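PDB 5HAX: nucleoporin NUP170 from Chaetomium thermophilum, which probably acts as a scaffold component of the symmetric core of the nuclear pore, its N-terminal domain binding the nucleoporin NUP53. Local coordinates for residues D282-L286 / L370-R375; I443-T447 / V470-A475; L498-V502 / N551-A556; H55-P59 / T478-I484. The contacts are given in a common frame with arbitrary orientation. Residues are numbered along the deposited sequence.

Interaction 1: residues D282-L286 / L370-R375; sequences DSSPL and LDKTSR
This is a loop-to-loop contact at the periphery of the beta-propeller, between the linkers that lead into and out of the sheet of strands 293-298 to 341-348. The two segments run nearly parallel, in the same direction (6° apart), with S284 CA 5.9 Å from K372 CA. S284 is extended (phi/psi -149/146), and its t rotamer brings OG to K372 O at a very short 2.5 Å. S284 OG also accepts L286 N at 3.0 Å, an ST turn that suits a small hydroxyl side chain. K372, p at chi1 and t thereafter, has the length to give NZ to S283 O at 3.0 Å. Apolar L286 (m, t) packs into the second loop, its CD1 3.4 Å from K372 O and from S374 O. L370 CD2 meets D282 CG at 3.3 Å. D371 forms a salt bridge with R352, and R375 with D378. Both bonds across the contact use a side-chain donor and a backbone carbonyl, so the loops are joined without strand pairing.

Interaction 2: residues I443-T447 / V470-A475; sequences IGLTT and VPGEFA
V470 begins the approach to the strand, its CG2 resting 3.8 Å from T447 CG2. After P471, G472 passes with CA 3.4 Å from T447 OG1; glycine suits the site, since a CB here would be crowded by the F474 ring. E473 starts the strand (phi/psi -127/145). E473 N donates to T447 OG1 (3.2 Å), and E473 O accepts T446 N (3.0 Å), which continues the ladder beyond the regular strand although T446 has left the extended conformation (-100/-21). T446, p at chi1, places OG1 2.8 Å from a water that donates to E473 OE1 at 2.5 Å, while E473 OE2 forms a salt bridge with R486. F474 (m, chi2 -93°) and L445 (t, p) form the non-hydrogen-bonded antiparallel pair, CA-CA 4.6 Å, with L445 CD1 3.5 Å from F474 CE1. A475 pairs with G444 across the hydrogen-bonded site, G444 N to A475 O 3.1 Å and A475 N to G444 O 2.9 Å; its CB meets T446 CG2 at 3.7 Å. The strand segments approach to 4.7 Å at 144°, a twisted antiparallel pair as in a propeller blade. Strand 440-445 edges the sheet and 481-487 flanks 473-478 on its other side; F474 reaches F386 and F392 of the preceding blade, whereas A475 lies on Y97, just after strand 91-96.

Interaction 3: residues L498-V502 / N551-A556; sequences LGNCV and NTENLA
L498, in the last turns of helix 490-501, faces the side of helix 549-562. With chi1 at -97° and chi2 p, its CD2 reaches 3.9 Å from A556 CB and 4.2 Å from L555 CB, while L498 O is touched by L555 CD1 at 3.3 Å. G499, having no side chain, lets the backbones approach: its CA lies 5.4 Å from T552 CA and 3.8 Å from T552 OG1, a hydroxyl bonded to M548 O, just before helix 549-562 begins. C501 offers CB to L555 CD1 at 4.0 Å. V502 (t) spreads its methyls, CG2 4.0 Å from L555 CD1 and CG1 4.0 Å from N551 CB. L555, chi1 -104° and chi2 t, is thus the hub among L498, C501 and V502. L509 touches both leucines and V532 packs on T552 and A556, so the contact is part of the helical region that follows the propeller. Aliphatic side chains interlock here, L555 with L498 and V502, and L498 over A556, joining the two segments by packing, with no polar bond between them.

Interaction 4: residues H55-P59 / T478-I484; sequences HHNIP and TNTGVHI
The backbones come unusually close at G481, whose CA is 4.1 Å from N57 CA and only 3.1 Å from H56 O. G481 is nearly fully extended (174/-172), and glycine suits the site, since a CB here would clash with H56 O. Around it, strand 55-57 runs antiparallel to 481-484 (172°, axes 4.4 Å apart). H55 and H483 form a non-hydrogen-bonded pair, CA-CA 4.3 Å; H56 and V482 form a hydrogen-bonded one, with H56 N to V482 O and V482 N to H56 O both 2.7 Å; N57 and G481 form a further non-hydrogen-bonded pair, the N57 side chain pointing away. Past the strand, I58 N donates to T480 O at 3.2 Å. I58 (m, t) tucks its CD1 3.3 Å from N479 O, over the tight hairpin turn in which T478 N bonds G481 O (2.8 Å) and T478 OG1 accepts T480 N (3.2 Å), an ST turn. N438 binds the hydroxyls of T478 and T480. The H56 ring, m at chi1, brings NE2 to 4.1 Å from I484 CG1. An N-terminal strand completing a blade otherwise built from the last strands of the propeller is the Velcro closure of beta-propellers. As the bonds across it are all backbone to backbone, the closure rests chiefly on strand geometry, with the buried I58 packing over the turn.

In the fold
From the N terminus, the chain enters interaction 4 at 55-59 and does not return to it until 478-484, so this contact spans the propeller and closes its ring of blades. Within that long excursion lie the other two propeller contacts, in series: interaction 1 (282-286 with 370-375) joins two inter-blade linkers, then interaction 2 (443-447 with 470-475) pairs two strands of the last blade. Interactions 2 and 4 share that sheet and touch, A475 CB lying 3.8 Å from V482 CG1; interaction 1 is remote, its centre 31 Å from that of interaction 2. Strand 481-487 leads on to helix 490-501, where interaction 3 opens, closing a separate loop in the helical region.

Interaction 1: residues D282-L286 / L370-R375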
loop_
_atom_site.group_PDB
_atom_site.type_symbol
_atom_site.label_atom_id
_atom_site.label_comp_id
_atom_site.label_asym_id
_atom_site.label_seq_id
_atom_site.Cartn_x
_atom_site.Cartn_y
_atom_site.Cartn_z
ATOM N N ASP A 282 25.621 9.458 16.129
ATOM C CA ASP A 282 26.027 10.128 14.896
ATOM C C ASP A 282 25.228 11.418 14.740
ATOM O O ASP A 282 24.038 11.382 14.411
ATOM C CB ASP A 282 25.819 9.210 13.693
ATOM C CG ASP A 282 26.391 7.823 13.912
ATOM O OD1 ASP A 282 25.611 6.906 14.247
ATOM O OD2 ASP A 282 27.618 7.649 13.750
ATOM N N SER A 283 25.882 12.549 14.979
ATOM C CA SER A 283 25.333 13.862 14.671
ATOM C C SER A 283 25.846 14.314 13.308
ATOM O O SER A 283 26.870 13.834 12.818
ATOM C CB SER A 283 25.709 14.877 15.752
ATOM O OG SER A 283 25.077 14.562 16.982
ATOM N N SER A 284 25.119 15.247 12.695
ATOM C CA SER A 284 25.352 15.569 11.295
ATOM C C SER A 284 25.038 17.032 11.035
ATOM O O SER A 284 24.110 17.582 11.641
ATOM C CB SER A 284 24.493 14.687 10.377
ATOM O OG SER A 284 24.506 15.164 9.044
ATOM N N PRO A 285 25.780 17.684 10.132
ATOM C CA PRO A 285 25.425 19.050 9.726
ATOM C C PRO A 285 24.212 19.122 8.817
ATOM O O PRO A 285 23.821 20.228 8.426
ATOM C CB PRO A 285 26.687 19.526 8.994
ATOM C CG PRO A 285 27.270 18.283 8.430
ATOM C CD PRO A 285 26.982 17.198 9.431
ATOM N N LEU A 286 23.614 17.984 8.455
ATOM C CA LEU A 286 22.389 17.981 7.668
ATOM C C LEU A 286 21.152 18.288 8.504
ATOM O O LEU A 286 20.074 18.483 7.933
ATOM C CB LEU A 286 22.212 16.624 6.974
ATOM C CG LEU A 286 23.283 16.220 5.956
ATOM C CD1 LEU A 286 22.998 14.827 5.405
ATOM C CD2 LEU A 286 23.378 17.229 4.820
ATOM N N LEU A 370 28.925 5.022 7.965
ATOM C CA LEU A 370 27.685 5.784 7.892
ATOM C C LEU A 370 27.919 7.074 7.118
ATOM O O LEU A 370 28.766 7.888 7.495
ATOM C CB LEU A 370 27.172 6.095 9.298
ATOM C CG LEU A 370 25.869 6.899 9.362
ATOM C CD1 LEU A 370 24.708 6.091 8.793
ATOM C CD2 LEU A 370 25.574 7.342 10.787
ATOM N N ASP A 371 27.174 7.252 6.026
ATOM C CA ASP A 371 27.233 8.481 5.232
ATOM C C ASP A 371 26.178 9.436 5.773
ATOM O O ASP A 371 24.981 9.267 5.525
ATOM C CB ASP A 371 27.013 8.185 3.753
ATOM C CG ASP A 371 27.285 9.389 2.872
ATOM O OD1 ASP A 371 27.467 10.504 3.406
ATOM O OD2 ASP A 371 27.308 9.215 1.639
ATOM N N LYS A 372 26.631 10.460 6.499
ATOM C CA LYS A 372 25.753 11.423 7.155
ATOM C C LYS A 372 25.946 12.840 6.621
ATOM O O LYS A 372 25.577 13.806 7.299
ATOM C CB LYS A 372 25.992 11.394 8.665
ATOM C CG LYS A 372 27.420 11.766 9.057
ATOM C CD LYS A 372 27.666 11.592 10.546
ATOM C CE LYS A 372 29.040 12.110 10.942
ATOM N NZ LYS A 372 29.258 12.054 12.413
ATOM N N THR A 373 26.514 12.991 5.417
ATOM C CA THR A 373 26.848 14.307 4.879
ATOM C C THR A 373 26.405 14.507 3.432
ATOM O O THR A 373 26.752 15.532 2.832
ATOM C CB THR A 373 28.361 14.555 4.978
ATOM O OG1 THR A 373 29.068 13.480 4.343
ATOM C CG2 THR A 373 28.797 14.660 6.434
ATOM N N SER A 374 25.649 13.578 2.854
ATOM C CA SER A 374 25.290 13.704 1.446
ATOM C C SER A 374 24.307 14.847 1.227
ATOM O O SER A 374 23.377 15.052 2.013
ATOM C CB SER A 374 24.682 12.409 0.919
ATOM O OG SER A 374 24.264 12.594 -0.423
ATOM N N ARG A 375 24.510 15.580 0.133
ATOM C CA ARG A 375 23.643 16.680 -0.268
ATOM C C ARG A 375 22.752 16.313 -1.450
ATOM O O ARG A 375 22.158 17.203 -2.067
ATOM C CB ARG A 375 24.487 17.909 -0.622
ATOM C CG ARG A 375 25.470 18.340 0.459
ATOM C CD ARG A 375 24.810 19.204 1.520
ATOM N NE ARG A 375 24.212 20.406 0.946
ATOM C CZ ARG A 375 24.903 21.438 0.471
ATOM N NH1 ARG A 375 26.230 21.423 0.490
ATOM N NH2 ARG A 375 24.266 22.486 -0.033
#

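Interaction 2: residues I443-T447 / V470-A475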
loop_
_atom_site.group_PDB
_atom_site.type_symbol
_atom_site.label_atom_id
_atom_site.label_comp_id
_atom_site.label_asym_id
_atom_site.label_seq_id
_atom_site.Cartn_x
_atom_site.Cartn_y
_atom_site.Cartn_z
ATOM N N ILE A 443 1.445 13.744 -4.735
ATOM C CA ILE A 443 1.625 12.339 -5.082
ATOM C C ILE A 443 0.682 11.523 -4.210
ATOM O O ILE A 443 0.693 11.663 -2.982
ATOM C CB ILE A 443 3.085 11.880 -4.891
ATOM C CG1 ILE A 443 4.014 12.697 -5.795
ATOM C CG2 ILE A 443 3.222 10.387 -5.196
ATOM C CD1 ILE A 443 5.494 12.394 -5.617
ATOM N N GLY A 444 -0.127 10.681 -4.841
ATOM C CA GLY A 444 -1.115 9.894 -4.123
ATOM C C GLY A 444 -1.168 8.468 -4.626
ATOM O O GLY A 444 -0.851 8.177 -5.782
ATOM N N LEU A 445 -1.578 7.574 -3.731
ATOM C CA LEU A 445 -1.692 6.156 -4.044
ATOM C C LEU A 445 -2.984 5.897 -4.811
ATOM O O LEU A 445 -4.053 6.371 -4.415
ATOM C CB LEU A 445 -1.656 5.337 -2.752
ATOM C CG LEU A 445 -1.768 3.816 -2.853
ATOM C CD1 LEU A 445 -0.524 3.211 -3.482
ATOM C CD2 LEU A 445 -2.019 3.217 -1.477
ATOM N N THR A 446 -2.883 5.147 -5.912
ATOM C CA THR A 446 -4.040 4.820 -6.741
ATOM C C THR A 446 -4.589 3.425 -6.483
ATOM O O THR A 446 -5.750 3.164 -6.815
ATOM C CB THR A 446 -3.688 4.929 -8.230
ATOM O OG1 THR A 446 -2.803 3.864 -8.597
ATOM C CG2 THR A 446 -3.037 6.267 -8.540
ATOM N N THR A 447 -3.785 2.532 -5.915
ATOM C CA THR A 447 -4.193 1.170 -5.617
ATOM C C THR A 447 -4.525 1.046 -4.131
ATOM O O THR A 447 -4.409 1.998 -3.358
ATOM C CB THR A 447 -3.092 0.192 -6.027
ATOM O OG1 THR A 447 -1.820 0.707 -5.615
ATOM C CG2 THR A 447 -3.083 0.005 -7.534
ATOM N N VAL A 470 -2.182 -6.355 -6.930
ATOM C CA VAL A 470 -1.423 -5.735 -8.015
ATOM C C VAL A 470 -0.295 -4.898 -7.422
ATOM O O VAL A 470 -0.382 -4.478 -6.257
ATOM C CB VAL A 470 -2.324 -4.875 -8.918
ATOM C CG1 VAL A 470 -3.336 -5.748 -9.644
ATOM C CG2 VAL A 470 -3.021 -3.785 -8.112
ATOM N N PRO A 471 0.776 -4.639 -8.171
ATOM C CA PRO A 471 1.835 -3.763 -7.658
ATOM C C PRO A 471 1.306 -2.359 -7.410
ATOM O O PRO A 471 0.450 -1.860 -8.144
ATOM C CB PRO A 471 2.888 -3.781 -8.773
ATOM C CG PRO A 471 2.560 -4.965 -9.615
ATOM C CD PRO A 471 1.084 -5.151 -9.515
ATOM N N GLY A 472 1.826 -1.724 -6.363
ATOM C CA GLY A 472 1.394 -0.374 -6.046
ATOM C C GLY A 472 1.661 0.580 -7.198
ATOM O O GLY A 472 2.698 0.511 -7.862
ATOM N N GLU A 473 0.701 1.471 -7.441
ATOM C CA GLU A 473 0.827 2.517 -8.442
ATOM C C GLU A 473 0.540 3.860 -7.789
ATOM O O GLU A 473 -0.302 3.962 -6.890
ATOM C CB GLU A 473 -0.118 2.288 -9.633
ATOM C CG GLU A 473 0.215 1.042 -10.440
ATOM C CD GLU A 473 -0.544 0.961 -11.752
ATOM O OE1 GLU A 473 -1.368 1.856 -12.032
ATOM O OE2 GLU A 473 -0.307 -0.006 -12.506
ATOM N N PHE A 474 1.247 4.888 -8.250
ATOM C CA PHE A 474 1.213 6.206 -7.627
ATOM C C PHE A 474 1.044 7.270 -8.699
ATOM O O PHE A 474 1.769 7.270 -9.698
ATOM C CB PHE A 474 2.490 6.454 -6.823
ATOM C CG PHE A 474 2.866 5.308 -5.934
ATOM C CD1 PHE A 474 2.448 5.269 -4.614
ATOM C CD2 PHE A 474 3.619 4.256 -6.428
ATOM C CE1 PHE A 474 2.786 4.206 -3.798
ATOM C CE2 PHE A 474 3.957 3.192 -5.618
ATOM C CZ PHE A 474 3.540 3.169 -4.301
ATOM N N ALA A 475 0.082 8.163 -8.486
ATOM C CA ALA A 475 -0.180 9.264 -9.404
ATOM C C ALA A 475 0.622 10.481 -8.960
ATOM O O ALA A 475 0.423 10.985 -7.849
ATOM C CB ALA A 475 -1.673 9.583 -9.445
HETATM O O HOH W 1 -2.834 3.710 -11.349
#

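Interaction 3: residues L498-V502 / N551-A556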
loop_
_atom_site.group_PDB
_atom_site.type_symbol
_atom_site.label_atom_id
_atom_site.label_comp_id
_atom_site.label_asym_id
_atom_site.label_seq_id
_atom_site.Cartn_x
_atom_site.Cartn_y
_atom_site.Cartn_z
ATOM N N LEU A 498 15.970 -11.452 -17.492
ATOM C CA LEU A 498 16.056 -12.591 -18.400
ATOM C C LEU A 498 15.775 -12.179 -19.838
ATOM O O LEU A 498 16.380 -12.725 -20.769
ATOM C CB LEU A 498 15.084 -13.687 -17.965
ATOM C CG LEU A 498 15.661 -14.819 -17.113
ATOM C CD1 LEU A 498 16.422 -14.286 -15.906
ATOM C CD2 LEU A 498 14.546 -15.755 -16.678
ATOM N N GLY A 499 14.867 -11.221 -20.040
ATOM C CA GLY A 499 14.598 -10.737 -21.383
ATOM C C GLY A 499 15.826 -10.163 -22.063
ATOM O O GLY A 499 15.923 -10.178 -23.293
ATOM N N ASN A 500 16.778 -9.654 -21.278
ATOM C CA ASN A 500 18.039 -9.169 -21.826
ATOM C C ASN A 500 19.039 -10.291 -22.067
ATOM O O ASN A 500 20.021 -10.080 -22.787
ATOM C CB ASN A 500 18.658 -8.130 -20.890
ATOM C CG ASN A 500 17.738 -6.952 -20.633
ATOM O OD1 ASN A 500 16.884 -6.625 -21.457
ATOM N ND2 ASN A 500 17.911 -6.307 -19.485
ATOM N N CYS A 501 18.817 -11.466 -21.483
ATOM C CA CYS A 501 19.691 -12.616 -21.663
ATOM C C CYS A 501 19.266 -13.506 -22.823
ATOM O O CYS A 501 19.948 -14.498 -23.102
ATOM C CB CYS A 501 19.734 -13.448 -20.375
ATOM S SG CYS A 501 20.482 -12.603 -18.967
ATOM N N VAL A 502 18.161 -13.179 -23.499
ATOM C CA VAL A 502 17.690 -13.999 -24.614
ATOM C C VAL A 502 18.771 -14.121 -25.680
ATOM O O VAL A 502 18.956 -15.187 -26.281
ATOM C CB VAL A 502 16.391 -13.407 -25.194
ATOM C CG1 VAL A 502 15.952 -14.172 -26.439
ATOM C CG2 VAL A 502 15.289 -13.413 -24.143
ATOM N N ASN A 551 10.349 -16.866 -25.146
ATOM C CA ASN A 551 11.763 -17.081 -24.862
ATOM C C ASN A 551 12.093 -16.741 -23.415
ATOM O O ASN A 551 12.899 -17.429 -22.779
ATOM C CB ASN A 551 12.622 -16.256 -25.819
ATOM C CG ASN A 551 12.610 -16.803 -27.235
ATOM O OD1 ASN A 551 12.655 -18.015 -27.447
ATOM N ND2 ASN A 551 12.552 -15.907 -28.212
ATOM N N THR A 552 11.482 -15.682 -22.879
ATOM C CA THR A 552 11.694 -15.340 -21.475
ATOM C C THR A 552 11.181 -16.447 -20.565
ATOM O O THR A 552 11.856 -16.834 -19.604
ATOM C CB THR A 552 11.006 -14.014 -21.146
ATOM O OG1 THR A 552 11.549 -12.976 -21.973
ATOM C CG2 THR A 552 11.206 -13.644 -19.679
ATOM N N GLU A 553 9.987 -16.970 -20.853
ATOM C CA GLU A 553 9.449 -18.067 -20.057
ATOM C C GLU A 553 10.274 -19.336 -20.230
ATOM O O GLU A 553 10.403 -20.124 -19.285
ATOM C CB GLU A 553 7.989 -18.316 -20.436
ATOM C CG GLU A 553 7.054 -17.171 -20.060
ATOM C CD GLU A 553 5.628 -17.397 -20.530
ATOM O OE1 GLU A 553 5.329 -18.504 -21.028
ATOM O OE2 GLU A 553 4.807 -16.465 -20.400
ATOM N N ASN A 554 10.843 -19.549 -21.419
ATOM C CA ASN A 554 11.704 -20.707 -21.630
ATOM C C ASN A 554 13.043 -20.529 -20.925
ATOM O O ASN A 554 13.617 -21.498 -20.416
ATOM C CB ASN A 554 11.904 -20.948 -23.127
ATOM C CG ASN A 554 10.691 -21.586 -23.781
ATOM O OD1 ASN A 554 9.967 -22.361 -23.154
ATOM N ND2 ASN A 554 10.466 -21.267 -25.049
ATOM N N LEU A 555 13.562 -19.299 -20.895
ATOM C CA LEU A 555 14.750 -19.023 -20.095
ATOM C C LEU A 555 14.470 -19.236 -18.614
ATOM O O LEU A 555 15.297 -19.809 -17.892
ATOM C CB LEU A 555 15.233 -17.592 -20.336
ATOM C CG LEU A 555 16.464 -17.401 -21.221
ATOM C CD1 LEU A 555 16.742 -15.918 -21.403
ATOM C CD2 LEU A 555 17.677 -18.100 -20.631
ATOM N N ALA A 556 13.309 -18.774 -18.144
ATOM C CA ALA A 556 12.928 -18.994 -16.755
ATOM C C ALA A 556 12.844 -20.481 -16.439
ATOM O O ALA A 556 13.285 -20.922 -15.371
ATOM C CB ALA A 556 11.595 -18.302 -16.468
#

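Interaction 4: residues H55-P59 / T478-I484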
loop_
_atom_site.group_PDB
_atom_site.type_symbol
_atom_site.label_atom_id
_atom_site.label_comp_id
_atom_site.label_asym_id
_atom_site.label_seq_id
_atom_site.Cartn_x
_atom_site.Cartn_y
_atom_site.Cartn_z
ATOM N N HIS A 55 1.457 8.676 -18.810
ATOM C CA HIS A 55 1.228 10.052 -18.387
ATOM C C HIS A 55 -0.089 10.548 -18.971
ATOM O O HIS A 55 -0.517 10.101 -20.039
ATOM C CB HIS A 55 2.377 10.973 -18.822
ATOM C CG HIS A 55 2.416 11.237 -20.295
ATOM N ND1 HIS A 55 3.042 10.394 -21.187
ATOM C CD2 HIS A 55 1.908 12.254 -21.031
ATOM C CE1 HIS A 55 2.917 10.878 -22.410
ATOM N NE2 HIS A 55 2.233 12.007 -22.344
ATOM N N HIS A 56 -0.722 11.484 -18.261
ATOM C CA HIS A 56 -2.015 12.044 -18.651
ATOM C C HIS A 56 -1.929 13.563 -18.592
ATOM O O HIS A 56 -1.805 14.139 -17.507
ATOM C CB HIS A 56 -3.137 11.540 -17.741
ATOM C CG HIS A 56 -3.237 10.049 -17.670
ATOM N ND1 HIS A 56 -3.713 9.285 -18.714
ATOM C CD2 HIS A 56 -2.941 9.182 -16.673
ATOM C CE1 HIS A 56 -3.696 8.009 -18.367
ATOM N NE2 HIS A 56 -3.232 7.920 -17.133
ATOM N N ASN A 57 -2.013 14.210 -19.751
ATOM C CA ASN A 57 -1.948 15.663 -19.808
ATOM C C ASN A 57 -3.182 16.292 -19.172
ATOM O O ASN A 57 -4.270 15.711 -19.157
ATOM C CB ASN A 57 -1.819 16.137 -21.255
ATOM C CG ASN A 57 -0.435 15.903 -21.824
ATOM O OD1 ASN A 57 0.496 16.658 -21.546
ATOM N ND2 ASN A 57 -0.294 14.858 -22.631
ATOM N N ILE A 58 -2.999 17.493 -18.636
ATOM C CA ILE A 58 -4.138 18.279 -18.149
ATOM C C ILE A 58 -5.003 18.679 -19.343
ATOM O O ILE A 58 -4.458 19.105 -20.377
ATOM C CB ILE A 58 -3.647 19.513 -17.385
ATOM C CG1 ILE A 58 -2.975 19.091 -16.073
ATOM C CG2 ILE A 58 -4.805 20.467 -17.089
ATOM C CD1 ILE A 58 -2.238 20.213 -15.363
ATOM N N PRO A 59 -6.329 18.557 -19.265
ATOM C CA PRO A 59 -7.172 18.961 -20.398
ATOM C C PRO A 59 -6.964 20.422 -20.771
ATOM O O PRO A 59 -6.722 21.278 -19.917
ATOM C CB PRO A 59 -8.595 18.712 -19.887
ATOM C CG PRO A 59 -8.439 17.654 -18.846
ATOM C CD PRO A 59 -7.117 17.921 -18.194
ATOM N N THR A 478 1.652 16.951 -11.597
ATOM C CA THR A 478 2.458 18.130 -11.886
ATOM C C THR A 478 1.560 19.216 -12.468
ATOM O O THR A 478 0.352 19.032 -12.644
ATOM C CB THR A 478 3.600 17.806 -12.855
ATOM O OG1 THR A 478 3.075 17.603 -14.173
ATOM C CG2 THR A 478 4.361 16.566 -12.409
ATOM N N ASN A 479 2.166 20.361 -12.771
ATOM C CA ASN A 479 1.448 21.467 -13.387
ATOM C C ASN A 479 1.151 21.228 -14.861
ATOM O O ASN A 479 0.492 22.068 -15.484
ATOM C CB ASN A 479 2.245 22.765 -13.225
ATOM C CG ASN A 479 3.627 22.682 -13.842
ATOM O OD1 ASN A 479 4.239 21.615 -13.880
ATOM N ND2 ASN A 479 4.126 23.812 -14.330
ATOM N N THR A 480 1.617 20.110 -15.427
ATOM C CA THR A 480 1.378 19.774 -16.822
ATOM C C THR A 480 0.603 18.478 -17.018
ATOM O O THR A 480 0.053 18.275 -18.106
ATOM C CB THR A 480 2.709 19.657 -17.584
ATOM O OG1 THR A 480 3.411 18.484 -17.154
ATOM C CG2 THR A 480 3.576 20.887 -17.346
ATOM N N GLY A 481 0.539 17.606 -16.018
ATOM C CA GLY A 481 -0.176 16.357 -16.174
ATOM C C GLY A 481 0.003 15.463 -14.962
ATOM O O GLY A 481 0.545 15.872 -13.933
ATOM N N VAL A 482 -0.481 14.231 -15.114
ATOM C CA VAL A 482 -0.418 13.200 -14.082
ATOM C C VAL A 482 0.430 12.058 -14.626
ATOM O O VAL A 482 0.105 11.486 -15.674
ATOM C CB VAL A 482 -1.818 12.696 -13.691
ATOM C CG1 VAL A 482 -1.722 11.548 -12.683
ATOM C CG2 VAL A 482 -2.662 13.832 -13.135
ATOM N N HIS A 483 1.504 11.728 -13.915
ATOM C CA HIS A 483 2.375 10.615 -14.269
ATOM C C HIS A 483 2.094 9.433 -13.349
ATOM O O HIS A 483 1.966 9.600 -12.133
ATOM C CB HIS A 483 3.848 11.016 -14.157
ATOM C CG HIS A 483 4.193 12.274 -14.891
ATOM N ND1 HIS A 483 4.768 12.272 -16.145
ATOM C CD2 HIS A 483 4.049 13.577 -14.547
ATOM C CE1 HIS A 483 4.961 13.517 -16.541
ATOM N NE2 HIS A 483 4.533 14.329 -15.590
ATOM N N ILE A 484 1.998 8.240 -13.933
ATOM C CA ILE A 484 1.747 7.014 -13.179
ATOM C C ILE A 484 3.079 6.310 -12.959
ATOM O O ILE A 484 3.788 5.984 -13.919
ATOM C CB ILE A 484 0.756 6.092 -13.907
ATOM C CG1 ILE A 484 -0.535 6.841 -14.257
ATOM C CG2 ILE A 484 0.448 4.876 -13.041
ATOM C CD1 ILE A 484 -1.306 7.364 -13.055
#